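Local coordinates for protein ethyl acetate hydrolase (Pseudomonas veronii, PDB 5EFZ) that hydrolyses ethyl acetate to ethanol and acetate, serving in the breakdown of short-chain methyl ketones such as 2-butanone, at residues 130-133 and 134-138; 226-230 and 231-235; 247-250 and 251-255. All coordinates share one frame; numbering follows the deposited sequence.

Interaction 1 lies on helix 124-139, packed on the central sheet. Interactions 2 and 3 belong to the helical region between strands 170-174 and 296-300, on the far side of the chain's centre, with nearest atoms about 23 Å (interaction 2) and 24 Å (interaction 3) from it. Interaction 2 is mostly buried; the other two run from a buried side to solvent. Interaction 1 pairs a histidine face with a methyl and sets aliphatic groups on strands. Interactions 2 and 3 are aromatic and adjoin directly: W228 NE1 is 3.4 Å from M254 SD, and F233 CE1 is 3.9 Å from F249 CD2. Both also carry salt bridges, E231-R234 and the weak D251-K255.

Interaction 1 (130-133 and 134-138); sequences AQHT and LLTEY
T136 lays its methyl over one face of the H132 imidazole, a one-turn CH-pi contact on helix 124-139, which packs against the central sheet of the alpha/beta hydrolase fold. CG2 of T136 is 4.1 Å from the centroid of the H132 ring and 23° off its normal, displaced toward the rim that carries NE2, its nearest ring atom at 3.8 Å. With CG of H132 anti to the backbone N (chi1 179°), the ring leans along the helix toward the following turn, where the methyl lies. Y164 stacks on the same imidazole and F167 meets it edge-to-face, so the ring sits among aromatic neighbours.

The flank toward the sheet is apolar: L134 leans on I28, L46, V48 and V96, while L135 reaches I94. Q131 lies on this buried side too, and its amide is satisfied at both ends, OE1 by W160 NE1 and NE2 by Q156 OE1. From L134 to Y138 each N bonds to the carbonyl four residues back; the bond from T136 N to H132 O measures 3.0 Å. Toward solvent, T133 and E137 cross at an angle, with CG2 of T133 only loosely against CG of E137 at 4.1 Å.

The T136 hydroxyl sits between the backbone N and the carbonyl carbon (chi1 55°), a position that turns it back to the preceding turn. There OG1 has two acceptors within reach of its single proton, H132 O at 2.9 Å and E137 OE2 at 3.2 Å.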
loop_
_atom_site.group_PDB
_atom_site.type_symbol
_atom_site.label_atom_id
_atom_site.label_comp_id
_atom_site.label_asym_id
_atom_site.label_seq_id
_atom_site.Cartn_x
_atom_site.Cartn_y
_atom_site.Cartn_z
ATOM N N ALA A 130 -2.603 32.635 2.401
ATOM C CA ALA A 130 -3.912 33.101 1.954
ATOM C C ALA A 130 -4.957 33.061 3.075
ATOM O O ALA A 130 -5.730 34.015 3.244
ATOM C CB ALA A 130 -4.401 32.264 0.745
ATOM N N GLN A 131 -4.989 31.967 3.820
ATOM C CA GLN A 131 -5.899 31.850 4.978
ATOM C C GLN A 131 -5.640 32.915 6.039
ATOM O O GLN A 131 -6.573 33.474 6.650
ATOM C CB GLN A 131 -5.784 30.457 5.601
ATOM C CG GLN A 131 -6.393 29.348 4.703
ATOM C CD GLN A 131 -5.851 27.970 5.024
ATOM O OE1 GLN A 131 -5.229 27.764 6.061
ATOM N NE2 GLN A 131 -6.049 27.017 4.097
ATOM N N HIS A 132 -4.370 33.163 6.307
ATOM C CA HIS A 132 -4.025 34.189 7.281
ATOM C C HIS A 132 -4.523 35.563 6.815
ATOM O O HIS A 132 -5.016 36.370 7.625
ATOM C CB HIS A 132 -2.523 34.198 7.517
ATOM C CG HIS A 132 -2.077 35.254 8.484
ATOM N ND1 HIS A 132 -1.588 36.473 8.076
ATOM C CD2 HIS A 132 -2.025 35.266 9.838
ATOM C CE1 HIS A 132 -1.273 37.203 9.132
ATOM N NE2 HIS A 132 -1.531 36.495 10.217
ATOM N N THR A 133 -4.408 35.843 5.522
ATOM C CA THR A 133 -4.883 37.133 4.998
ATOM C C THR A 133 -6.400 37.211 5.118
ATOM O O THR A 133 -6.956 38.241 5.487
ATOM C CB THR A 133 -4.464 37.341 3.516
ATOM O OG1 THR A 133 -3.046 37.511 3.477
ATOM C CG2 THR A 133 -5.145 38.594 2.924
ATOM N N LEU A 134 -7.057 36.093 4.817
ATOM C CA LEU A 134 -8.503 36.000 4.936
ATOM C C LEU A 134 -8.947 36.313 6.364
ATOM O O LEU A 134 -9.839 37.133 6.598
ATOM C CB LEU A 134 -8.961 34.589 4.545
ATOM C CG LEU A 134 -10.444 34.303 4.803
ATOM C CD1 LEU A 134 -11.326 35.020 3.799
ATOM C CD2 LEU A 134 -10.675 32.782 4.783
ATOM N N LEU A 135 -8.313 35.656 7.325
ATOM C CA LEU A 135 -8.751 35.804 8.720
ATOM C C LEU A 135 -8.521 37.212 9.240
ATOM O O LEU A 135 -9.406 37.805 9.853
ATOM C CB LEU A 135 -8.033 34.779 9.605
ATOM C CG LEU A 135 -8.455 33.317 9.336
ATOM C CD1 LEU A 135 -7.473 32.367 10.026
ATOM C CD2 LEU A 135 -9.878 33.039 9.832
ATOM N N THR A 136 -7.340 37.768 9.009
ATOM C CA THR A 136 -7.053 39.090 9.593
ATOM C C THR A 136 -7.744 40.224 8.847
ATOM O O THR A 136 -8.292 41.123 9.462
ATOM C CB THR A 136 -5.550 39.372 9.625
ATOM O OG1 THR A 136 -5.021 39.236 8.298
ATOM C CG2 THR A 136 -4.847 38.374 10.566
ATOM N N GLU A 137 -7.719 40.182 7.514
ATOM C CA GLU A 137 -8.191 41.302 6.718
ATOM C C GLU A 137 -9.685 41.256 6.429
ATOM O O GLU A 137 -10.317 42.290 6.331
ATOM C CB GLU A 137 -7.421 41.381 5.398
ATOM C CG GLU A 137 -5.922 41.546 5.599
ATOM C CD GLU A 137 -5.594 42.666 6.577
ATOM O OE1 GLU A 137 -5.823 43.842 6.223
ATOM O OE2 GLU A 137 -5.116 42.374 7.701
ATOM N N TYR A 138 -10.261 40.075 6.303
ATOM C CA TYR A 138 -11.696 39.980 6.010
ATOM C C TYR A 138 -12.512 39.793 7.275
ATOM O O TYR A 138 -13.492 40.492 7.481
ATOM C CB TYR A 138 -11.983 38.843 5.008
ATOM C CG TYR A 138 -13.466 38.702 4.692
ATOM C CD1 TYR A 138 -14.085 39.519 3.739
ATOM C CD2 TYR A 138 -14.254 37.782 5.373
ATOM C CE1 TYR A 138 -15.446 39.403 3.465
ATOM C CE2 TYR A 138 -15.608 37.660 5.110
ATOM C CZ TYR A 138 -16.199 38.469 4.156
ATOM O OH TYR A 138 -17.545 38.330 3.902
#

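Interaction 2 (226-230 and 231-235); sequences MGWSP and EFFRT
W228 overlaps F232 in an offset stack: the six-membered ring of the indole and the phenyl ring have centroids 4.5 Å apart and planes inclined by 17°. CG of F232 is anti to the backbone N (chi1 179°), which carries the ring back alongside W228. CE3 of W228 lies over the phenyl face, 3.5 Å from F232 CE1, and CB of W228 adds a CH-pi contact over that ring. F233 completes the aromatic cluster. Its ring takes CD2 of F232 over the centre of one face, while its CZ approaches W228 CD1 at 3.9 Å with the indole and phenyl planes turned steeply, 80° apart.

S229, next to W228 in the chain, is the N-cap of the short helix 230-234. Its OG accepts from F232 N at 2.9 Å in a fairly straight bond and is also hydrogen-bonded to I331 O, so this buried hydroxyl has two partners. Within the helix, R234 N donates to P230 O at 2.8 Å.

On the outer flank, R234 grips E231 side-on with two nitrogens, NE to OE2 at 2.6 Å and NH2 to OE1 at 2.9 Å. The carboxylate lies nearly in the guanidinium plane, and each oxygen offers its syn lone pair. The second subunit packs here, with its T309 on P230, its D311 on E231 and its D312 on R234.

The chemistry therefore divides: the aromatic cluster, through W228, comes within about 7 Å of the side chain of H334, the inferred catalytic histidine, whereas the twofold grip fixes the guanidinium's rotation at the dimer interface and is likely to offset the E231 charge.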
loop_
_atom_site.group_PDB
_atom_site.type_symbol
_atom_site.label_atom_id
_atom_site.label_comp_id
_atom_site.label_asym_id
_atom_site.label_seq_id
_atom_site.Cartn_x
_atom_site.Cartn_y
_atom_site.Cartn_z
ATOM N N MET A 226 -4.484 1.569 -0.703
ATOM C CA MET A 226 -3.679 2.253 0.330
ATOM C C MET A 226 -4.508 3.037 1.355
ATOM O O MET A 226 -3.992 3.396 2.394
ATOM C CB MET A 226 -2.685 3.252 -0.322
ATOM C CG MET A 226 -1.585 2.561 -1.148
ATOM S SD MET A 226 -0.479 1.571 -0.154
ATOM C CE MET A 226 0.234 2.775 0.965
ATOM N N GLY A 227 -5.769 3.280 1.067
ATOM C CA GLY A 227 -6.535 4.247 1.847
ATOM C C GLY A 227 -7.258 3.675 3.047
ATOM O O GLY A 227 -7.724 4.427 3.910
ATOM N N TRP A 228 -7.371 2.346 3.100
ATOM C CA TRP A 228 -8.115 1.710 4.210
ATOM C C TRP A 228 -7.124 0.879 5.000
ATOM O O TRP A 228 -6.129 1.421 5.491
ATOM C CB TRP A 228 -9.295 0.887 3.672
ATOM C CG TRP A 228 -10.254 1.719 2.799
ATOM C CD1 TRP A 228 -10.282 1.789 1.424
ATOM C CD2 TRP A 228 -11.280 2.603 3.269
ATOM N NE1 TRP A 228 -11.296 2.645 1.011
ATOM C CE2 TRP A 228 -11.903 3.170 2.129
ATOM C CE3 TRP A 228 -11.751 2.949 4.552
ATOM C CZ2 TRP A 228 -12.973 4.077 2.229
ATOM C CZ3 TRP A 228 -12.807 3.870 4.653
ATOM C CH2 TRP A 228 -13.426 4.401 3.487
ATOM N N SER A 229 -7.355 -0.424 5.156
ATOM C CA SER A 229 -6.314 -1.302 5.678
ATOM C C SER A 229 -6.646 -2.741 5.307
ATOM O O SER A 229 -7.779 -3.043 4.942
ATOM C CB SER A 229 -6.163 -1.188 7.217
ATOM O OG SER A 229 -7.241 -1.862 7.847
ATOM N N PRO A 230 -5.641 -3.634 5.350
ATOM C CA PRO A 230 -5.984 -5.043 5.136
ATOM C C PRO A 230 -7.034 -5.544 6.156
ATOM O O PRO A 230 -7.903 -6.348 5.813
ATOM C CB PRO A 230 -4.642 -5.758 5.322
ATOM C CG PRO A 230 -3.625 -4.702 4.833
ATOM C CD PRO A 230 -4.184 -3.391 5.351
ATOM N N GLU A 231 -6.957 -5.068 7.394
ATOM C CA GLU A 231 -7.926 -5.477 8.416
ATOM C C GLU A 231 -9.344 -4.993 8.119
ATOM O O GLU A 231 -10.320 -5.693 8.414
ATOM C CB GLU A 231 -7.524 -4.944 9.797
ATOM C CG GLU A 231 -6.572 -5.822 10.562
ATOM C CD GLU A 231 -7.131 -7.208 10.800
ATOM O OE1 GLU A 231 -7.809 -7.450 11.831
ATOM O OE2 GLU A 231 -6.893 -8.072 9.941
ATOM N N PHE A 232 -9.449 -3.781 7.576
ATOM C CA PHE A 232 -10.742 -3.240 7.113
ATOM C C PHE A 232 -11.467 -4.278 6.266
ATOM O O PHE A 232 -12.657 -4.603 6.491
ATOM C CB PHE A 232 -10.498 -1.956 6.318
ATOM C CG PHE A 232 -11.754 -1.286 5.739
ATOM C CD1 PHE A 232 -12.488 -0.387 6.505
ATOM C CD2 PHE A 232 -12.103 -1.465 4.395
ATOM C CE1 PHE A 232 -13.634 0.303 5.962
ATOM C CE2 PHE A 232 -13.196 -0.803 3.849
ATOM C CZ PHE A 232 -13.973 0.079 4.631
ATOM N N PHE A 233 -10.754 -4.795 5.274
ATOM C CA PHE A 233 -11.341 -5.763 4.353
ATOM C C PHE A 233 -11.445 -7.136 4.945
ATOM O O PHE A 233 -12.445 -7.826 4.718
ATOM C CB PHE A 233 -10.542 -5.808 3.039
ATOM C CG PHE A 233 -10.580 -4.488 2.304
ATOM C CD1 PHE A 233 -11.763 -4.053 1.707
ATOM C CD2 PHE A 233 -9.457 -3.666 2.238
ATOM C CE1 PHE A 233 -11.807 -2.829 1.027
ATOM C CE2 PHE A 233 -9.515 -2.432 1.588
ATOM C CZ PHE A 233 -10.691 -2.017 0.987
ATOM N N ARG A 234 -10.436 -7.562 5.700
ATOM C CA ARG A 234 -10.472 -8.901 6.238
ATOM C C ARG A 234 -11.686 -9.086 7.135
ATOM O O ARG A 234 -12.295 -10.167 7.149
ATOM C CB ARG A 234 -9.200 -9.244 7.040
ATOM C CG ARG A 234 -9.256 -10.688 7.605
ATOM C CD ARG A 234 -8.074 -11.041 8.506
ATOM N NE ARG A 234 -8.117 -10.375 9.813
ATOM C CZ ARG A 234 -8.797 -10.814 10.869
ATOM N NH1 ARG A 234 -9.522 -11.920 10.786
ATOM N NH2 ARG A 234 -8.770 -10.133 12.018
ATOM N N THR A 235 -12.030 -8.046 7.883
ATOM C CA THR A 235 -13.105 -8.182 8.871
ATOM C C THR A 235 -14.452 -7.757 8.288
ATOM O O THR A 235 -15.465 -7.762 8.980
ATOM C CB THR A 235 -12.830 -7.369 10.145
ATOM O OG1 THR A 235 -12.763 -5.975 9.822
ATOM C CG2 THR A 235 -11.516 -7.810 10.803
#

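Interaction 3 (247-250 and 251-255); sequences QMFV and DGFMK
F249, buried, meets the buried M254 and the partly exposed F253 on helix 246-258, part of the helical region that the alpha/beta hydrolase fold carries here between strands 170-174 and 296-300. CG is anti to the backbone N in both phenylalanines (chi1 -176° in F249, -171° in F253), and the two rings extend side by side in the same direction. Their planes lie 26° apart, but the rings are slid past each other and barely overlap: CE1 of F249 comes over the F253 face, 3.8 Å from CG, near the root of that ring. M254 arrives from the next position. Its CG is 3.9 Å from F249 CE2, and its sulfur makes an oblique Met-aromatic contact, SD lying 5.1 Å from the F249 centroid. W228 and F243 meet the F249 ring edge-to-face, and M254 also packs on W223 and T224 of helix 213-227.

The backbone widens to a pi-type turn beneath this cluster. F249 O accepts from two donors, F253 N from above the carbonyl plane and M254 N nearly along the C=O axis, and K255 N reaches back five residues to V250 O at 2.7 Å.

Toward solvent the packing is looser. Q247, exposed, crosses D251 with its amide nearly perpendicular to the carboxylate, CG being 3.8 Å from D251 OD2. K255 runs extended past the buried V250, and its NZ has two weak ion pairs, one to D251 and a long one to E217 of helix 213-227. Were D251 an asparagine, the K255 amine would probably lose its charged partner one turn back and turn more freely, left with E217 and the packing of its CE on V250. Even the existing bridge is weak: K255 NZ stands 3.4 Å from D251 OD1.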
loop_
_atom_site.group_PDB
_atom_site.type_symbol
_atom_site.label_atom_id
_atom_site.label_comp_id
_atom_site.label_asym_id
_atom_site.label_seq_id
_atom_site.Cartn_x
_atom_site.Cartn_y
_atom_site.Cartn_z
ATOM N N GLN A 247 -15.535 -5.937 -5.132
ATOM C CA GLN A 247 -15.891 -5.351 -6.427
ATOM C C GLN A 247 -16.967 -4.267 -6.245
ATOM O O GLN A 247 -16.846 -3.183 -6.806
ATOM C CB GLN A 247 -16.359 -6.418 -7.425
ATOM C CG GLN A 247 -16.564 -5.881 -8.850
ATOM C CD GLN A 247 -16.828 -6.971 -9.901
ATOM O OE1 GLN A 247 -16.809 -8.170 -9.606
ATOM N NE2 GLN A 247 -17.043 -6.546 -11.147
ATOM N N MET A 248 -17.997 -4.537 -5.443
ATOM C CA MET A 248 -19.081 -3.559 -5.258
ATOM C C MET A 248 -18.586 -2.309 -4.522
ATOM O O MET A 248 -19.038 -1.196 -4.799
ATOM C CB MET A 248 -20.258 -4.173 -4.490
ATOM C CG MET A 248 -21.143 -5.089 -5.338
ATOM S SD MET A 248 -21.507 -4.324 -6.940
ATOM C CE MET A 248 -20.668 -5.438 -8.064
ATOM N N PHE A 249 -17.665 -2.499 -3.582
ATOM C CA PHE A 249 -17.069 -1.383 -2.847
ATOM C C PHE A 249 -16.187 -0.507 -3.741
ATOM O O PHE A 249 -16.265 0.735 -3.722
ATOM C CB PHE A 249 -16.267 -1.915 -1.672
ATOM C CG PHE A 249 -15.690 -0.839 -0.797
ATOM C CD1 PHE A 249 -16.508 -0.094 0.041
ATOM C CD2 PHE A 249 -14.336 -0.574 -0.823
ATOM C CE1 PHE A 249 -15.972 0.925 0.854
ATOM C CE2 PHE A 249 -13.794 0.417 -0.004
ATOM C CZ PHE A 249 -14.608 1.171 0.820
ATOM N N VAL A 250 -15.326 -1.145 -4.525
ATOM C CA VAL A 250 -14.483 -0.402 -5.449
ATOM C C VAL A 250 -15.346 0.377 -6.451
ATOM O O VAL A 250 -15.126 1.571 -6.661
ATOM C CB VAL A 250 -13.515 -1.352 -6.201
ATOM C CG1 VAL A 250 -12.813 -0.636 -7.310
ATOM C CG2 VAL A 250 -12.509 -1.922 -5.203
ATOM N N ASP A 251 -16.346 -0.288 -7.044
ATOM C CA ASP A 251 -17.169 0.374 -8.044
ATOM C C ASP A 251 -18.144 1.400 -7.445
ATOM O O ASP A 251 -18.274 2.507 -7.967
ATOM C CB ASP A 251 -17.966 -0.644 -8.867
ATOM C CG ASP A 251 -17.082 -1.526 -9.720
ATOM O OD1 ASP A 251 -15.863 -1.252 -9.825
ATOM O OD2 ASP A 251 -17.618 -2.507 -10.278
ATOM N N GLY A 252 -18.825 1.021 -6.365
ATOM C CA GLY A 252 -19.933 1.809 -5.849
ATOM C C GLY A 252 -19.561 2.902 -4.874
ATOM O O GLY A 252 -20.312 3.848 -4.698
ATOM N N PHE A 253 -18.414 2.768 -4.225
ATOM C CA PHE A 253 -17.926 3.775 -3.291
ATOM C C PHE A 253 -16.730 4.539 -3.908
ATOM O O PHE A 253 -16.768 5.769 -4.092
ATOM C CB PHE A 253 -17.527 3.099 -1.956
ATOM C CG PHE A 253 -17.193 4.060 -0.829
ATOM C CD1 PHE A 253 -16.025 4.793 -0.836
ATOM C CD2 PHE A 253 -18.035 4.174 0.267
ATOM C CE1 PHE A 253 -15.710 5.665 0.207
ATOM C CE2 PHE A 253 -17.736 5.033 1.324
ATOM C CZ PHE A 253 -16.567 5.782 1.299
ATOM N N MET A 254 -15.664 3.820 -4.226
ATOM C CA MET A 254 -14.382 4.476 -4.527
ATOM C C MET A 254 -14.343 5.056 -5.945
ATOM O O MET A 254 -13.986 6.203 -6.114
ATOM C CB MET A 254 -13.218 3.481 -4.345
ATOM C CG MET A 254 -13.084 2.914 -2.885
ATOM S SD MET A 254 -12.599 4.229 -1.753
ATOM C CE MET A 254 -11.013 4.714 -2.394
ATOM N N LYS A 255 -14.672 4.253 -6.959
ATOM C CA LYS A 255 -14.701 4.805 -8.311
ATOM C C LYS A 255 -15.713 5.953 -8.415
ATOM O O LYS A 255 -15.460 6.972 -9.043
ATOM C CB LYS A 255 -15.034 3.721 -9.334
ATOM C CG LYS A 255 -13.893 2.718 -9.536
ATOM C CD LYS A 255 -14.196 1.699 -10.637
ATOM C CE LYS A 255 -13.026 0.732 -10.810
ATOM N NZ LYS A 255 -13.354 -0.268 -11.855
#